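Local coordinates for protein phosphoserine aminotransferase (Bacillus alcalophilus, PDB 1W23) that catalyses the reversible, pyridoxal-phosphate-dependent transamination between 3-phosphohydroxypyruvate and phosphoserine in serine biosynthesis, and likewise makes phosphohydroxythreonine, as a homodimer, at residues A[155-159]-A[292-298]; A[267-273]-A[337-343]; A[274-280]-A[349-354]; A[177-181]-A[260-264]; A[116-120]-A[135-139]. All blocks are in the same frame, centred on the assembly; numbering follows the deposited sequence. Where two conformers were deposited one is given.

Contact 1 (A[155-159]-A[292-298])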
# COMPACT_ATOMS: atom_id res chain seq x y z
N GLY A 155 6.62 -22.26 -12.17
CA GLY A 155 5.56 -22.66 -13.11
C GLY A 155 4.86 -23.95 -12.74
O GLY A 155 4.40 -24.68 -13.64
N THR A 156 4.73 -24.24 -11.46
CA THR A 156 4.00 -25.41 -10.96
C THR A 156 2.83 -24.96 -10.08
O THR A 156 2.84 -23.84 -9.54
CB THR A 156 4.93 -26.34 -10.15
OG1 THR A 156 5.35 -25.59 -9.02
CG2 THR A 156 6.11 -26.84 -10.95
N GLN A 157 1.84 -25.84 -9.94
CA GLN A 157 0.61 -25.46 -9.25
C GLN A 157 -0.06 -26.69 -8.66
O GLN A 157 -0.13 -27.75 -9.31
CB GLN A 157 -0.33 -24.79 -10.28
CG GLN A 157 -1.63 -24.26 -9.78
CD GLN A 157 -2.46 -23.63 -10.86
OE1 GLN A 157 -2.33 -23.97 -12.06
NE2 GLN A 157 -3.35 -22.68 -10.48
N TYR A 158 -0.60 -26.53 -7.46
CA TYR A 158 -1.47 -27.54 -6.85
C TYR A 158 -2.70 -27.77 -7.71
O TYR A 158 -3.39 -26.83 -8.10
CB TYR A 158 -1.89 -27.10 -5.46
CG TYR A 158 -0.85 -27.28 -4.36
CD1 TYR A 158 0.28 -26.47 -4.29
CD2 TYR A 158 -1.02 -28.23 -3.36
CE1 TYR A 158 1.22 -26.62 -3.28
CE2 TYR A 158 -0.10 -28.38 -2.36
CZ TYR A 158 1.02 -27.59 -2.30
OH TYR A 158 1.94 -27.77 -1.28
N GLN A 159 -3.02 -29.06 -7.95
CA GLN A 159 -4.23 -29.42 -8.68
C GLN A 159 -5.42 -29.48 -7.76
O GLN A 159 -6.55 -29.35 -8.26
CB GLN A 159 -4.07 -30.81 -9.34
CG GLN A 159 -2.88 -30.80 -10.28
CD GLN A 159 -3.00 -29.68 -11.30
OE1 GLN A 159 -3.97 -29.74 -12.10
NE2 GLN A 159 -2.12 -28.69 -11.25
N GLY A 292 2.12 -33.21 -14.78
CA GLY A 292 1.06 -33.29 -13.80
C GLY A 292 0.98 -32.12 -12.85
O GLY A 292 0.00 -32.02 -12.07
N SER A 293 2.00 -31.26 -12.84
CA SER A 293 2.08 -30.09 -11.96
C SER A 293 2.07 -28.80 -12.71
O SER A 293 2.32 -27.75 -12.12
CB SER A 293 3.36 -30.19 -11.11
OG SER A 293 3.27 -31.31 -10.20
N ARG A 294 1.85 -28.79 -14.02
CA ARG A 294 1.91 -27.57 -14.84
C ARG A 294 0.96 -26.50 -14.37
O ARG A 294 -0.23 -26.75 -14.24
CB ARG A 294 1.57 -27.90 -16.29
CG ARG A 294 2.76 -28.44 -17.07
CD ARG A 294 2.38 -28.98 -18.43
NE ARG A 294 3.60 -29.15 -19.25
CZ ARG A 294 3.58 -29.52 -20.54
NH1 ARG A 294 2.44 -29.90 -21.14
NH2 ARG A 294 4.76 -29.54 -21.19
N SER A 295 1.48 -25.30 -14.15
CA SER A 295 0.68 -24.16 -13.78
C SER A 295 -0.14 -23.66 -14.97
O SER A 295 0.31 -23.59 -16.11
CB SER A 295 1.62 -23.04 -13.31
OG SER A 295 0.90 -21.82 -13.06
N LEU A 296 -1.37 -23.23 -14.67
CA LEU A 296 -2.24 -22.51 -15.60
C LEU A 296 -1.95 -21.03 -15.64
O LEU A 296 -2.52 -20.32 -16.48
CB LEU A 296 -3.71 -22.78 -15.25
CG LEU A 296 -4.12 -24.24 -15.41
CD1 LEU A 296 -5.53 -24.43 -14.85
CD2 LEU A 296 -4.05 -24.70 -16.86
N MET A 297 -1.12 -20.52 -14.73
CA MET A 297 -0.86 -19.10 -14.53
C MET A 297 0.53 -18.63 -15.00
O MET A 297 0.66 -17.50 -15.47
CB MET A 297 -1.02 -18.77 -13.02
CG MET A 297 -2.44 -18.94 -12.51
SD MET A 297 -3.62 -17.65 -12.97
CE MET A 297 -4.51 -18.36 -14.37
N ASN A 298 1.56 -19.49 -14.83
CA ASN A 298 2.91 -19.15 -15.22
C ASN A 298 3.53 -20.33 -15.95
O ASN A 298 3.70 -21.37 -15.37
CB ASN A 298 3.80 -18.77 -14.02
CG ASN A 298 3.19 -17.68 -13.16
OD1 ASN A 298 2.54 -18.01 -12.15
ND2 ASN A 298 3.41 -16.41 -13.46
O HOH W 1 4.93 -24.23 -16.32
O HOH W 2 -2.57 -26.42 -12.99

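Contact 2 (A[267-273]-A[337-343])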
# COMPACT_ATOMS: atom_id res chain seq x y z
N ASN A 267 -8.93 -19.92 -18.78
CA ASN A 267 -7.53 -20.09 -18.37
C ASN A 267 -6.99 -21.44 -18.87
O ASN A 267 -5.84 -21.52 -19.34
CB ASN A 267 -7.40 -19.96 -16.86
CG ASN A 267 -7.58 -18.51 -16.39
OD1 ASN A 267 -7.40 -17.57 -17.13
ND2 ASN A 267 -7.96 -18.39 -15.10
N GLU A 268 -7.81 -22.48 -18.75
CA GLU A 268 -7.37 -23.78 -19.28
C GLU A 268 -7.14 -23.70 -20.80
O GLU A 268 -6.18 -24.27 -21.30
CB GLU A 268 -8.40 -24.85 -18.91
CG GLU A 268 -8.40 -25.15 -17.42
CD GLU A 268 -9.45 -26.05 -16.86
OE1 GLU A 268 -9.57 -26.22 -15.63
OE2 GLU A 268 -10.20 -26.63 -17.68
N GLU A 269 -8.01 -23.03 -21.53
CA GLU A 269 -7.85 -22.94 -22.97
C GLU A 269 -6.59 -22.18 -23.33
O GLU A 269 -5.83 -22.60 -24.25
CB GLU A 269 -9.06 -22.24 -23.59
CG GLU A 269 -9.01 -22.29 -25.06
CD GLU A 269 -10.16 -21.76 -25.87
OE1 GLU A 269 -11.17 -21.40 -25.25
OE2 GLU A 269 -9.90 -21.82 -27.14
N LYS A 270 -6.32 -21.05 -22.70
CA LYS A 270 -5.19 -20.25 -23.12
C LYS A 270 -3.87 -20.94 -22.70
O LYS A 270 -2.93 -20.92 -23.46
CB LYS A 270 -5.41 -18.84 -22.78
CG LYS A 270 -5.27 -18.40 -21.42
CD LYS A 270 -5.91 -16.97 -21.17
CE LYS A 270 -5.08 -16.40 -20.05
NZ LYS A 270 -5.31 -16.92 -18.69
N ALA A 271 -3.83 -21.61 -21.54
CA ALA A 271 -2.65 -22.37 -21.16
C ALA A 271 -2.40 -23.49 -22.16
O ALA A 271 -1.24 -23.74 -22.52
CB ALA A 271 -2.82 -22.92 -19.74
N LYS A 272 -3.45 -24.18 -22.60
CA LYS A 272 -3.26 -25.31 -23.54
C LYS A 272 -2.64 -24.81 -24.83
O LYS A 272 -1.86 -25.57 -25.44
CB LYS A 272 -4.60 -25.98 -23.78
CG LYS A 272 -4.66 -27.02 -24.89
CD LYS A 272 -6.08 -27.49 -25.17
CE LYS A 272 -6.25 -28.28 -26.44
NZ LYS A 272 -5.31 -29.38 -26.68
N ILE A 273 -2.96 -23.61 -25.29
CA ILE A 273 -2.30 -23.09 -26.52
C ILE A 273 -0.81 -23.12 -26.36
O ILE A 273 -0.08 -23.54 -27.28
CB ILE A 273 -2.80 -21.67 -26.82
CG1 ILE A 273 -4.29 -21.67 -27.27
CG2 ILE A 273 -1.94 -20.98 -27.88
CD1 ILE A 273 -4.93 -20.30 -27.24
N ILE A 337 0.21 -15.81 -17.64
CA ILE A 337 -1.07 -15.88 -18.31
C ILE A 337 -2.22 -15.85 -17.29
O ILE A 337 -3.12 -16.65 -17.27
CB ILE A 337 -1.13 -17.11 -19.26
CG1 ILE A 337 -0.75 -18.42 -18.58
CG2 ILE A 337 -0.28 -16.85 -20.49
CD1 ILE A 337 -1.06 -19.65 -19.43
N TYR A 338 -2.15 -14.85 -16.40
CA TYR A 338 -3.17 -14.59 -15.42
C TYR A 338 -4.51 -14.32 -16.06
O TYR A 338 -4.61 -14.16 -17.29
CB TYR A 338 -2.72 -13.38 -14.58
CG TYR A 338 -1.37 -13.57 -13.91
CD1 TYR A 338 -0.37 -12.63 -14.07
CD2 TYR A 338 -1.07 -14.65 -13.12
CE1 TYR A 338 0.85 -12.76 -13.47
CE2 TYR A 338 0.14 -14.79 -12.50
CZ TYR A 338 1.11 -13.84 -12.66
OH TYR A 338 2.34 -14.03 -12.04
N ASN A 339 -5.55 -14.20 -15.26
CA ASN A 339 -6.93 -14.12 -15.75
C ASN A 339 -7.11 -13.13 -16.91
O ASN A 339 -7.80 -13.46 -17.88
CB ASN A 339 -7.83 -13.63 -14.63
CG ASN A 339 -8.15 -14.64 -13.54
OD1 ASN A 339 -7.82 -15.82 -13.64
ND2 ASN A 339 -8.83 -14.18 -12.49
N ALA A 340 -6.54 -11.94 -16.79
CA ALA A 340 -6.82 -10.88 -17.77
C ALA A 340 -5.97 -10.92 -19.02
O ALA A 340 -6.22 -10.13 -19.94
CB ALA A 340 -6.71 -9.52 -17.11
N VAL A 341 -5.00 -11.80 -19.12
CA VAL A 341 -4.23 -11.89 -20.35
C VAL A 341 -5.14 -12.42 -21.45
O VAL A 341 -5.73 -13.50 -21.30
CB VAL A 341 -2.96 -12.76 -20.16
CG1 VAL A 341 -2.26 -12.99 -21.48
CG2 VAL A 341 -2.03 -12.15 -19.12
N PRO A 342 -5.31 -11.71 -22.57
CA PRO A 342 -6.27 -12.16 -23.60
C PRO A 342 -5.77 -13.37 -24.35
O PRO A 342 -4.57 -13.57 -24.56
CB PRO A 342 -6.42 -10.94 -24.51
CG PRO A 342 -5.08 -10.32 -24.41
CD PRO A 342 -4.66 -10.42 -22.95
N ILE A 343 -6.73 -14.17 -24.84
CA ILE A 343 -6.35 -15.37 -25.58
C ILE A 343 -5.59 -14.99 -26.84
O ILE A 343 -4.66 -15.76 -27.23
CB ILE A 343 -7.54 -16.29 -25.83
CG1 ILE A 343 -7.07 -17.67 -26.31
CG2 ILE A 343 -8.53 -15.74 -26.85
CD1 ILE A 343 -8.14 -18.69 -26.12
O HOH W 3 -8.71 -15.65 -18.71

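Contact 3 (A[274-280]-A[349-354])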
# COMPACT_ATOMS: atom_id res chain seq x y z
N ILE A 274 -0.31 -22.64 -25.21
CA ILE A 274 1.14 -22.55 -25.02
C ILE A 274 1.74 -23.92 -24.74
O ILE A 274 2.77 -24.27 -25.34
CB ILE A 274 1.46 -21.51 -23.91
CG1 ILE A 274 0.85 -20.14 -24.26
CG2 ILE A 274 2.97 -21.42 -23.74
CD1 ILE A 274 0.93 -19.13 -23.15
N TYR A 275 1.15 -24.71 -23.85
CA TYR A 275 1.68 -26.04 -23.60
C TYR A 275 1.68 -26.93 -24.85
O TYR A 275 2.63 -27.69 -25.05
CB TYR A 275 0.98 -26.72 -22.42
CG TYR A 275 1.34 -26.16 -21.06
CD1 TYR A 275 0.41 -25.60 -20.24
CD2 TYR A 275 2.66 -26.18 -20.60
CE1 TYR A 275 0.72 -25.07 -18.99
CE2 TYR A 275 3.00 -25.68 -19.36
CZ TYR A 275 2.02 -25.11 -18.57
OH TYR A 275 2.41 -24.62 -17.33
N ASP A 276 0.63 -26.84 -25.66
CA ASP A 276 0.63 -27.64 -26.90
C ASP A 276 1.80 -27.21 -27.80
O ASP A 276 2.42 -28.06 -28.47
CB ASP A 276 -0.70 -27.50 -27.62
CG ASP A 276 -1.83 -28.28 -27.07
OD1 ASP A 276 -1.66 -29.11 -26.17
OD2 ASP A 276 -2.97 -28.11 -27.59
N THR A 277 2.09 -25.91 -27.84
CA THR A 277 3.20 -25.43 -28.68
C THR A 277 4.51 -26.03 -28.19
O THR A 277 5.37 -26.47 -28.97
CB THR A 277 3.26 -23.92 -28.67
OG1 THR A 277 1.98 -23.36 -29.08
CG2 THR A 277 4.28 -23.37 -29.63
N ILE A 278 4.72 -26.05 -26.87
CA ILE A 278 5.89 -26.69 -26.30
C ILE A 278 5.94 -28.17 -26.65
O ILE A 278 6.97 -28.71 -27.13
CB ILE A 278 5.93 -26.46 -24.75
CG1 ILE A 278 6.16 -24.97 -24.45
CG2 ILE A 278 6.98 -27.34 -24.08
CD1 ILE A 278 5.93 -24.63 -22.96
N ASP A 279 4.83 -28.87 -26.42
CA ASP A 279 4.79 -30.31 -26.59
C ASP A 279 4.95 -30.73 -28.04
O ASP A 279 5.51 -31.80 -28.28
CB ASP A 279 3.51 -30.87 -25.95
CG ASP A 279 3.49 -30.72 -24.45
OD1 ASP A 279 4.56 -30.53 -23.83
OD2 ASP A 279 2.38 -30.85 -23.88
N GLU A 280 4.52 -29.90 -28.99
CA GLU A 280 4.62 -30.17 -30.42
C GLU A 280 5.96 -29.78 -30.99
O GLU A 280 6.22 -29.96 -32.20
CB GLU A 280 3.51 -29.39 -31.15
CG GLU A 280 2.06 -29.83 -30.90
CD GLU A 280 1.00 -28.78 -31.26
OE1 GLU A 280 -0.21 -28.98 -31.02
OE2 GLU A 280 1.33 -27.67 -31.79
N LEU A 349 1.83 -15.56 -29.12
CA LEU A 349 3.01 -16.23 -28.58
C LEU A 349 3.26 -17.56 -29.29
O LEU A 349 4.42 -17.87 -29.65
CB LEU A 349 2.90 -16.38 -27.07
CG LEU A 349 4.08 -17.10 -26.40
CD1 LEU A 349 5.38 -16.36 -26.62
CD2 LEU A 349 3.83 -17.25 -24.91
N ARG A 350 2.22 -18.35 -29.49
CA ARG A 350 2.36 -19.61 -30.25
C ARG A 350 2.96 -19.31 -31.63
O ARG A 350 3.89 -20.02 -32.06
CB ARG A 350 1.01 -20.31 -30.36
CG ARG A 350 0.98 -21.40 -31.40
CD ARG A 350 -0.32 -22.19 -31.34
NE ARG A 350 -0.47 -23.21 -32.34
CZ ARG A 350 -0.04 -24.46 -32.19
NH1 ARG A 350 0.58 -24.89 -31.07
NH2 ARG A 350 -0.27 -25.27 -33.24
N GLU A 351 2.46 -18.32 -32.33
CA GLU A 351 2.94 -18.04 -33.67
C GLU A 351 4.42 -17.61 -33.64
O GLU A 351 5.23 -18.04 -34.48
CB GLU A 351 2.03 -16.94 -34.30
CG GLU A 351 0.64 -17.54 -34.63
CD GLU A 351 -0.42 -16.61 -35.08
OE1 GLU A 351 -1.57 -17.03 -35.40
OE2 GLU A 351 -0.15 -15.38 -35.17
N LEU A 352 4.80 -16.78 -32.67
CA LEU A 352 6.20 -16.41 -32.50
C LEU A 352 7.06 -17.64 -32.29
O LEU A 352 8.13 -17.80 -32.89
CB LEU A 352 6.32 -15.47 -31.30
CG LEU A 352 7.72 -15.06 -30.85
CD1 LEU A 352 8.18 -13.78 -31.53
CD2 LEU A 352 7.82 -14.71 -29.37
N MET A 353 6.60 -18.50 -31.38
CA MET A 353 7.36 -19.70 -31.04
C MET A 353 7.53 -20.64 -32.24
O MET A 353 8.62 -21.23 -32.46
CB MET A 353 6.71 -20.44 -29.87
CG MET A 353 6.86 -19.69 -28.55
SD MET A 353 5.93 -20.34 -27.16
CE MET A 353 6.90 -21.83 -26.74
N ILE A 354 6.47 -20.84 -33.01
CA ILE A 354 6.55 -21.72 -34.18
C ILE A 354 7.50 -21.14 -35.20
O ILE A 354 8.36 -21.83 -35.75
CB ILE A 354 5.15 -21.98 -34.76
CG1 ILE A 354 4.32 -22.83 -33.81
CG2 ILE A 354 5.26 -22.66 -36.16
CD1 ILE A 354 2.87 -22.93 -34.16

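Contact 4 (A[177-181]-A[260-264])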
# COMPACT_ATOMS: atom_id res chain seq x y z
N ILE A 177 -5.03 -16.97 -7.10
CA ILE A 177 -6.35 -16.75 -6.45
C ILE A 177 -7.39 -16.31 -7.49
O ILE A 177 -7.15 -15.47 -8.33
CB ILE A 177 -6.23 -15.71 -5.33
CG1 ILE A 177 -7.50 -15.62 -4.51
CG2 ILE A 177 -5.74 -14.34 -5.85
CD1 ILE A 177 -7.38 -14.88 -3.19
N LEU A 178 -8.56 -16.90 -7.37
CA LEU A 178 -9.71 -16.55 -8.24
C LEU A 178 -9.42 -16.72 -9.71
O LEU A 178 -9.97 -16.06 -10.58
CB LEU A 178 -10.28 -15.17 -7.90
CG LEU A 178 -11.65 -14.80 -8.39
CD1 LEU A 178 -12.65 -15.91 -8.47
CD2 LEU A 178 -12.19 -13.61 -7.58
N SER A 179 -8.62 -17.79 -10.00
CA SER A 179 -8.44 -18.29 -11.36
C SER A 179 -9.29 -19.53 -11.65
O SER A 179 -9.26 -20.03 -12.77
CB SER A 179 -6.98 -18.62 -11.61
OG SER A 179 -6.53 -19.66 -10.76
N ARG A 180 -9.99 -19.99 -10.64
CA ARG A 180 -10.76 -21.24 -10.64
C ARG A 180 -11.58 -21.28 -9.38
O ARG A 180 -11.29 -20.58 -8.42
CB ARG A 180 -9.83 -22.45 -10.75
CG ARG A 180 -8.72 -22.46 -9.70
CD ARG A 180 -7.71 -23.57 -9.98
NE ARG A 180 -6.65 -23.47 -8.95
CZ ARG A 180 -5.74 -24.43 -8.73
NH1 ARG A 180 -5.69 -25.55 -9.46
NH2 ARG A 180 -4.85 -24.27 -7.72
N PRO A 181 -12.58 -22.17 -9.32
CA PRO A 181 -13.30 -22.34 -8.05
C PRO A 181 -12.38 -22.85 -6.95
O PRO A 181 -11.40 -23.54 -7.21
CB PRO A 181 -14.40 -23.37 -8.40
CG PRO A 181 -14.59 -23.20 -9.89
CD PRO A 181 -13.14 -23.00 -10.38
N ALA A 260 -15.85 -17.71 -11.34
CA ALA A 260 -14.69 -18.57 -11.25
C ALA A 260 -14.76 -19.73 -12.19
O ALA A 260 -13.72 -20.18 -12.72
CB ALA A 260 -14.55 -19.05 -9.80
N GLU A 261 -15.94 -20.33 -12.41
CA GLU A 261 -16.04 -21.46 -13.34
C GLU A 261 -15.71 -21.03 -14.74
O GLU A 261 -15.03 -21.72 -15.52
CB GLU A 261 -17.44 -22.10 -13.28
CG GLU A 261 -17.77 -22.75 -11.99
CD GLU A 261 -19.01 -23.65 -12.15
OE1 GLU A 261 -19.75 -23.61 -13.17
OE2 GLU A 261 -19.24 -24.47 -11.21
N ALA A 262 -16.23 -19.85 -15.15
CA ALA A 262 -15.98 -19.39 -16.53
C ALA A 262 -14.54 -19.02 -16.73
O ALA A 262 -13.97 -19.31 -17.80
CB ALA A 262 -16.88 -18.21 -16.90
N ILE A 263 -13.92 -18.40 -15.74
CA ILE A 263 -12.55 -17.96 -15.90
C ILE A 263 -11.65 -19.19 -15.93
O ILE A 263 -10.62 -19.20 -16.66
CB ILE A 263 -12.12 -16.88 -14.92
CG1 ILE A 263 -10.91 -16.08 -15.49
CG2 ILE A 263 -11.72 -17.40 -13.57
CD1 ILE A 263 -11.11 -15.22 -16.70
N ALA A 264 -11.96 -20.25 -15.17
CA ALA A 264 -11.16 -21.48 -15.27
C ALA A 264 -11.19 -22.06 -16.68
O ALA A 264 -10.17 -22.50 -17.18
CB ALA A 264 -11.67 -22.54 -14.30

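Contact 5 (A[116-120]-A[135-139])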
# COMPACT_ATOMS: atom_id res chain seq x y z
N THR A 116 10.26 -24.21 13.19
CA THR A 116 9.74 -24.50 11.88
C THR A 116 10.07 -25.96 11.51
O THR A 116 10.86 -26.67 12.14
CB THR A 116 10.26 -23.55 10.80
OG1 THR A 116 11.68 -23.65 10.73
CG2 THR A 116 9.91 -22.13 11.08
N HIS A 117 9.43 -26.41 10.43
CA HIS A 117 9.60 -27.75 9.92
C HIS A 117 9.24 -27.72 8.42
O HIS A 117 8.45 -26.89 8.01
CB HIS A 117 8.69 -28.70 10.69
CG HIS A 117 8.79 -30.14 10.37
ND1 HIS A 117 8.02 -30.81 9.44
CD2 HIS A 117 9.64 -31.06 10.93
CE1 HIS A 117 8.37 -32.08 9.42
NE2 HIS A 117 9.33 -32.27 10.30
N ILE A 118 9.81 -28.68 7.71
CA ILE A 118 9.54 -28.88 6.29
C ILE A 118 8.76 -30.17 6.17
O ILE A 118 9.27 -31.29 6.31
CB ILE A 118 10.84 -28.91 5.46
CG1 ILE A 118 11.52 -27.52 5.55
CG2 ILE A 118 10.54 -29.22 3.99
CD1 ILE A 118 12.91 -27.51 4.98
N ALA A 119 7.46 -30.03 5.89
CA ALA A 119 6.58 -31.18 5.80
C ALA A 119 6.89 -32.02 4.55
O ALA A 119 6.73 -33.25 4.56
CB ALA A 119 5.13 -30.73 5.74
N ALA A 120 7.27 -31.35 3.47
CA ALA A 120 7.56 -32.01 2.19
C ALA A 120 8.23 -30.93 1.32
O ALA A 120 8.06 -29.72 1.56
CB ALA A 120 6.34 -32.58 1.55
N GLU A 135 3.42 -37.78 1.27
CA GLU A 135 4.74 -37.52 1.75
C GLU A 135 4.77 -36.53 2.95
O GLU A 135 5.85 -36.32 3.52
CB GLU A 135 5.62 -36.96 0.64
CG GLU A 135 5.64 -37.74 -0.66
CD GLU A 135 6.31 -37.03 -1.81
OE1 GLU A 135 7.37 -36.39 -1.48
OE2 GLU A 135 5.98 -36.99 -3.05
N PHE A 136 3.64 -35.91 3.25
CA PHE A 136 3.69 -34.80 4.19
C PHE A 136 3.93 -35.31 5.60
O PHE A 136 3.26 -36.21 6.13
CB PHE A 136 2.38 -34.02 4.22
CG PHE A 136 2.10 -33.15 3.00
CD1 PHE A 136 2.80 -33.22 1.81
CD2 PHE A 136 1.02 -32.27 3.09
CE1 PHE A 136 2.42 -32.37 0.75
CE2 PHE A 136 0.71 -31.44 2.07
CZ PHE A 136 1.39 -31.49 0.90
N GLN A 137 4.95 -34.71 6.21
CA GLN A 137 5.36 -35.03 7.58
C GLN A 137 4.75 -33.94 8.49
O GLN A 137 5.17 -32.78 8.48
CB GLN A 137 6.86 -35.12 7.71
CG GLN A 137 7.44 -36.15 6.72
CD GLN A 137 6.73 -37.50 6.77
OE1 GLN A 137 6.29 -38.15 5.81
NE2 GLN A 137 6.60 -38.03 8.00
N LEU A 138 3.76 -34.36 9.26
CA LEU A 138 2.97 -33.50 10.12
C LEU A 138 3.36 -33.70 11.57
O LEU A 138 3.83 -34.81 11.97
CB LEU A 138 1.49 -33.76 9.90
CG LEU A 138 0.97 -33.68 8.47
CD1 LEU A 138 -0.51 -34.01 8.43
CD2 LEU A 138 1.33 -32.31 7.86
N ASN A 139 3.15 -32.66 12.39
CA ASN A 139 3.51 -32.72 13.81
C ASN A 139 2.28 -32.41 14.62
O ASN A 139 1.49 -31.52 14.25
CB ASN A 139 4.61 -31.69 14.18
CG ASN A 139 5.82 -31.83 13.28
OD1 ASN A 139 6.58 -32.81 13.40
ND2 ASN A 139 6.00 -30.91 12.34

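Contact 1 (A[155-159]-A[292-298])
Gly155 to Gln157 meet Ser293 to Leu296 in a buried, largely polar contact, where the short strand 156-157 lies against the loop leading into strand 298-302, close to the cofactor site. The backbones make a single beta bridge, Thr156 with Arg294, closed by two bonds. Ser295 N donates to Gly155 O at 3.0 Å and Gln157 N to Ser293 O at 2.9 Å; midway, Thr156 CA adds a CA-H...O contact of 3.1 Å to that same Ser293 O. Gln157 carries the side-chain part. Its CG is anti to the backbone N (chi1 -177°) and the chain stays extended, which takes it past Ser295 to hand OE1 to Leu296 N at 2.9 Å. That bond is nearly straight (173° at the hydrogen), although the donor is tilted from the carbonyl plane. One water donates to both Gln157 OE1 and Arg294 O and accepts from Gln159 NE2, adding a water-mediated link between the segments. Ser295 OG in turn accepts from Met297 N (2.9 Å) and Asn298 N, an ST turn and ST motif that shape the loop at the point of contact. Asn150 of the cofactor pocket, on strand 150-151, bonds both Ser295 OG and Asn298 OD1. Helix 259-279 closes the other flank, with Tyr275 OH on Ser295 O, Asp279 paired with Arg294, and Ala271 against Leu296.

Contact 2 (A[267-273]-A[337-343])
Asn267 and Asn339 both hold CG anti to their own carbonyl carbon (chi1 -72° and -75°), which brings their amides together with planes only 16° apart. Asn267 ND2 donates to Asn339 OD1 at 3.0 Å, the acceptor lying in the donor's amide plane, while Asn339 ND2 is taken by Leu178 O. One water donates to both Asn267 OD1 and Asn339 O. In one of the two conformers of Lys270, so less securely, NZ donates to Asn267 OD1, Ile337 O and Tyr338 O. A leucine at Asn267 would probably leave Asn339 OD1 and Ser179 O, the second acceptor of ND2, without their shared donor. Apolar contacts flank this network: Ile337 CD1 against Ala271 CB at 3.7 Å, and Ile273 CD1 against Ile343 CG1 at 3.5 Å. The helix thus meets a type I turn, Tyr338 to Val341, leading to Pro342 at the N-cap of helix 343-359; Tyr338 points away, to Lys196, the cofactor-attachment lysine (not linked here), so the join probably helps place this wall of the class-V aminotransferase site.

Contact 3 (A[274-280]-A[349-354])
Helix segments 274-279 and 349-354 run almost parallel, their axes 12° apart and 9.7 Å at closest approach, with Thr277 facing Arg350. They are neighbouring helices of an alpha/beta layer: Ile274 and Ile278 rest on Val299 of strand 298-302 and Met353 on Phe301 of that strand. Between the helices, Thr277 CG2 meets Met353 CB at 3.8 Å, while the side chains of Ile274 and Leu349 cross at about a right angle, CD1 to CD2 3.9 Å. Toward solvent the contact turns polar. Arg350 CG is anti to the backbone N (chi1 165°), and the extended chain runs along Thr277 OG1, which accepts from NH1 at 2.9 Å and also bonds Ile273 O one turn back. Glu280 then ends the row with a salt bridge in which Arg350 grips one oxygen end-on with two nitrogens: Glu280 OE2 accepts from NH1 at 3.0 Å and from NH2 at 3.2 Å. Both bonds lie in the guanidinium plane, yet the carboxylate stands 81° to it. One face of that guanidinium is covered by Ile354 CD1, 3.7 Å above its centre.

Contact 4 (A[177-181]-A[260-264])
Ala260 and Ala264, one turn apart near the start of helix 259-279, both aim CB at residues 177-181, in the loop between strands 169-172 and 189-193 of the large sheet, and the other side chains are arranged around them. Ala260 CB abuts the peptide joining Arg180 to Pro181, 3.7 Å from Arg180 C, and Leu178 CD1 closes on it at 3.9 Å. Ala264 CB lies 4.0 Å from Arg180 CB; the rest of the arginine leaves the helix to pair with Asp176 and bond Tyr158 O. Pro181 sits over the start of the segment: its CG meets Glu261 CG at 3.8 Å, the two side chains crossing at about a right angle, and its CD approaches Ala260 O. In one of the two conformers of Ile263, CG1 anti to the backbone N (chi1 -157°) leaves CG2 facing the carbonyl oxygens of Leu178 and Ser179. Ser179 O also receives a CA-H...O contact from Ala264 CA at 3.5 Å, and is satisfied by Asn267 ND2, one turn further on. The join between helix and loop thus rests on the close fit of small apolar groups to backbone; it buries Arg180 N without any partner, probably at some energetic cost.

Contact 5 (A[116-120]-A[135-139])
Ala119 O accepts a hydrogen bond from Gln137 N at 2.8 Å (159° at the hydrogen), and the CA-H of Phe136 approaches the same oxygen with its carbon 3.4 Å away. In return, Ala119 CA makes a CA-H...O contact with Gln137 O, carbon to oxygen 3.4 Å. This pairing falls where strand 115-121, the edge strand of the seven-stranded sheet, turns a corner at Ala119; the segment 135-139 runs past it in nearly the opposite sense before entering strand 142-148. His117 CG is anti to the backbone N (chi1 -176°), and this swings the imidazole out over the passing chain. There Asn139 ND2 sits above one ring face, 3.5 Å from CG, with the amide nearly upright on the ring (planes 88° apart). Gln137 CB lies at the ring edge, 3.8 Å from CE1. Both polar groups have stronger partners: His117 ND1 bonds Asn95 OD1, whose ND2 also holds Gln137 O, and Asn139 ND2 bonds Asp142 OD1. A leucine in place of His117 would probably leave Asn95 OD1 without its imidazole mate and Asn139 ND2 without a flat surface beneath it. At the other end Ala120 CB packs on Phe136 CD1 at 3.6 Å. A single firm backbone bond thus fixes the register between the segments, while weaker CH...O contacts and ring packing fill in around it.

Overall arrangement
Contacts 2, 3 and 4 all use helix 259-279, and contact 1 leans on the same helix through Tyr275 and Asp279. Contacts 1 and 2 are the buried pair nearest the cofactor: they share the Met297 to Ile337 backbone bond and rely on amide and backbone hydrogen bonds. Contact 4 touches both, through Arg180 and through Ser179 O and Leu178 O, but its own partly buried interface is mostly small apolar groups against backbone, without a direct hydrogen bond. Contact 3, whose centre lies about 25 Å from that of the chain, pairs an apolar inner side with an outer salt bridge. Contact 5 stands apart at the far edge of the large sheet, about 21 Å between centres from contact 1, and touches none of the others.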